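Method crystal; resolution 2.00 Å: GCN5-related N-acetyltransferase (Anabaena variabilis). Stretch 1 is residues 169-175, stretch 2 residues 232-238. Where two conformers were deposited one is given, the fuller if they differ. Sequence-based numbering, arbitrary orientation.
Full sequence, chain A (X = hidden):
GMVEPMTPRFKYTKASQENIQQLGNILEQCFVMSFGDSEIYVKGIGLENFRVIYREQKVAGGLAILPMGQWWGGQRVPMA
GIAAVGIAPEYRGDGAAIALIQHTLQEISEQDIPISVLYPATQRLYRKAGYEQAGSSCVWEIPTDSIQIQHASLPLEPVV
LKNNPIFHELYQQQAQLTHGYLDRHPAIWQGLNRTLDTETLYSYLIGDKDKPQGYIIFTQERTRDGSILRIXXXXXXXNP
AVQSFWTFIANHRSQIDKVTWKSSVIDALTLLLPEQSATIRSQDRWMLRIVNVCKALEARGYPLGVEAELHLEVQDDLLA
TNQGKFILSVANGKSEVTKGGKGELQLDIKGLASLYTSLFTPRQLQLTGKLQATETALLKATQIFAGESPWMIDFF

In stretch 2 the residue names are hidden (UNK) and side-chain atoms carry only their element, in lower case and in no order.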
# COMPACT_ATOMS: atom_id res chain seq x y z
N GLU A 169 5.13 -38.96 19.27
CA GLU A 169 4.01 -39.80 19.66
C GLU A 169 2.64 -39.13 19.54
O GLU A 169 1.66 -39.78 19.21
CB GLU A 169 4.27 -40.36 21.05
CG GLU A 169 5.53 -41.23 21.08
CD GLU A 169 5.97 -41.58 22.48
OE1 GLU A 169 5.30 -41.13 23.44
OE2 GLU A 169 6.98 -42.31 22.63
N LEU A 170 2.58 -37.83 19.83
CA LEU A 170 1.37 -37.07 19.61
C LEU A 170 1.18 -36.83 18.11
O LEU A 170 0.06 -36.87 17.62
CB LEU A 170 1.44 -35.73 20.35
CG LEU A 170 1.33 -35.80 21.89
CD1 LEU A 170 1.73 -34.51 22.57
CD2 LEU A 170 -0.07 -36.21 22.32
N TYR A 171 2.25 -36.51 17.40
CA TYR A 171 2.17 -36.31 15.95
C TYR A 171 1.61 -37.51 15.24
O TYR A 171 0.68 -37.40 14.44
CB TYR A 171 3.52 -35.93 15.36
CG TYR A 171 3.38 -35.75 13.87
CD1 TYR A 171 2.88 -34.60 13.31
CD2 TYR A 171 3.68 -36.80 13.03
CE1 TYR A 171 2.69 -34.49 11.94
CE2 TYR A 171 3.51 -36.69 11.67
CZ TYR A 171 3.03 -35.54 11.14
OH TYR A 171 2.87 -35.51 9.77
N GLN A 172 2.19 -38.67 15.49
CA GLN A 172 1.73 -39.88 14.81
C GLN A 172 0.27 -40.22 15.13
O GLN A 172 -0.36 -40.92 14.34
CB GLN A 172 2.68 -41.06 15.05
CG GLN A 172 2.56 -42.17 13.96
CD GLN A 172 3.84 -42.98 13.77
OE1 GLN A 172 4.54 -43.32 14.74
NE2 GLN A 172 4.15 -43.31 12.50
N GLN A 173 -0.28 -39.75 16.26
CA GLN A 173 -1.71 -39.93 16.54
C GLN A 173 -2.62 -39.05 15.69
O GLN A 173 -3.61 -39.50 15.20
CB GLN A 173 -2.04 -39.70 18.00
CG GLN A 173 -1.54 -40.76 18.87
CD GLN A 173 -1.70 -40.43 20.35
OE1 GLN A 173 -2.80 -40.57 20.91
NE2 GLN A 173 -0.57 -40.07 21.00
N GLN A 174 -2.30 -37.77 15.57
CA GLN A 174 -3.04 -36.87 14.66
C GLN A 174 -2.81 -37.27 13.18
O GLN A 174 -3.70 -37.15 12.33
CB GLN A 174 -2.57 -35.41 14.93
CG GLN A 174 -3.20 -34.40 14.01
CD GLN A 174 -3.27 -33.00 14.59
OE1 GLN A 174 -3.70 -32.82 15.74
NE2 GLN A 174 -2.90 -31.98 13.77
N ALA A 175 -1.62 -37.77 12.88
CA ALA A 175 -1.23 -38.16 11.51
C ALA A 175 -2.11 -39.30 11.07
O ALA A 175 -2.76 -39.26 10.02
CB ALA A 175 0.29 -38.62 11.46
N UNK A 232 4.30 -23.27 13.48
CA UNK A 232 4.77 -24.16 12.40
C UNK A 232 4.28 -25.58 12.53
O UNK A 232 4.24 -26.28 11.54
c UNK A 232 7.02 -24.35 13.54
c UNK A 232 6.28 -24.16 12.27
n UNK A 232 9.09 -23.06 12.89
n UNK A 232 10.80 -21.72 12.16
n UNK A 232 11.26 -23.86 12.72
c UNK A 232 10.38 -22.88 12.59
c UNK A 232 8.56 -24.33 13.38
N UNK A 233 3.87 -26.00 13.72
CA UNK A 233 3.31 -27.34 13.86
C UNK A 233 2.46 -27.31 15.12
O UNK A 233 2.75 -26.56 16.04
c UNK A 233 3.95 -29.81 13.85
c UNK A 233 4.43 -28.38 13.98
o UNK A 233 2.84 -30.03 13.28
o UNK A 233 4.73 -30.72 14.29
N UNK A 234 1.38 -28.06 15.12
CA UNK A 234 0.53 -28.14 16.29
C UNK A 234 -0.17 -29.48 16.23
O UNK A 234 -0.35 -30.04 15.13
n UNK A 234 -2.06 -26.35 13.04
c UNK A 234 -1.09 -26.18 13.96
c UNK A 234 -1.37 -26.91 15.06
c UNK A 234 -4.85 -28.66 13.61
c UNK A 234 -4.47 -29.02 14.91
c UNK A 234 -2.60 -27.59 14.78
c UNK A 234 -3.37 -28.51 15.48
c UNK A 234 -2.98 -27.24 13.51
c UNK A 234 -0.49 -26.99 16.34
c UNK A 234 -4.12 -27.74 12.91
N UNK A 235 -0.59 -29.95 17.42
CA UNK A 235 -1.40 -31.12 17.57
C UNK A 235 -2.48 -30.86 18.64
O UNK A 235 -2.20 -30.29 19.70
c UNK A 235 0.17 -32.89 16.66
c UNK A 235 -1.45 -33.52 18.48
c UNK A 235 -0.57 -32.40 17.90
N UNK A 236 -3.73 -31.24 18.33
CA UNK A 236 -4.87 -31.16 19.28
C UNK A 236 -5.66 -32.45 19.14
O UNK A 236 -6.30 -32.71 18.08
c UNK A 236 -5.76 -29.90 19.07
o UNK A 236 -6.27 -29.88 17.75
c UNK A 236 -4.93 -28.64 19.26
N UNK A 237 -5.58 -33.31 20.16
CA UNK A 237 -6.24 -34.62 20.07
C UNK A 237 -7.65 -34.64 20.64
O UNK A 237 -8.41 -35.56 20.35
c UNK A 237 -5.42 -35.72 20.73
c UNK A 237 -4.07 -36.29 18.70
c UNK A 237 -3.32 -37.05 20.97
c UNK A 237 -4.02 -35.94 20.18
N UNK A 238 -8.01 -33.59 21.38
CA UNK A 238 -9.28 -33.54 22.07
C UNK A 238 -9.74 -32.10 22.15
O UNK A 238 -8.95 -31.19 21.94
o UNK A 238 -8.26 -33.18 24.23
c UNK A 238 -9.09 -34.07 23.49

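Position 232 opens the sampled part of a strand that begins earlier in the chain. Its side chain is a run of three carbons and a nitrogen, ending in a carbon that carries two further nitrogens. This guanidinium marks it as Arg232, which stays well clear of the helix; its nearest side-chain atom, CB, is 10.9 Å from Tyr171 CE1.

At position 233 two side-chain carbons are present, the second bearing two oxygens. A short carboxylate of this kind is aspartate. The CA-to-CB bond of Asp233 points sideways, but the end of the side chain comes nearer, and OD2 lies 4.4 Å from Tyr171 CD1, oblique to the ring. Both carboxylate oxygens are hydrogen-bonded elsewhere in the structure.

Position 234 has one carbon leading into fused five- and six-membered rings that hold eight carbons and one nitrogen, an indole, and so is Trp234. Although its CA-to-CB bond points away from the helix, the ring bends back: CZ3 is 3.5 Å from Gln174 NE2, which sits over one face of the indole.

Three carbons, one carrying the other two, make up the side chain at position 235, whose CA-to-CB bond points toward the helix. The fork at the first carbon, without oxygen, identifies Val235. Its CG2 packs 4.0 Å from Tyr171 CA, while CG1 lies 4.1 Å from Leu170 CB and 3.6 Å from Gln174 OE1.

Position 236 is also branched at its first carbon, but one branch is oxygen and the other carbon, hence Thr236. Its CA-to-CB bond points away, and it meets the helix chiefly through its backbone: Thr236 N donates a hydrogen bond to Gln174 OE1 (3.0 Å, 159°).

Beyond the strand, position 237 carries four carbons forked at the second, the pattern of leucine. Leu237 CD1 reaches 3.6 Å from Leu170 CD2 and also 3.6 Å from Gln173 OE1, and its CD2 is 3.9 Å from Gln174 N.

At position 238 one carbon and one oxygen define Ser238, which makes no contact with the helix; its side chain instead caps a backbone nitrogen just past the stretch.

The helix crosses the strand at 73°, with an axial approach of 8.4 Å; the CA atoms of Tyr171 and Val235 are the nearest pair, 6.5 Å apart, but the most covered residues are Gln174, Leu237 and Val235. Leu170, Val235 and Leu237 supply apolar packing. Gln174 adds a polar anchor, its extended side chain (chi1 and chi2 both t) delivering OE1 to the strand backbone at Thr236 N. Together the stretches bury 392 Å².

Stretch 2 232-238: RDWVTLS
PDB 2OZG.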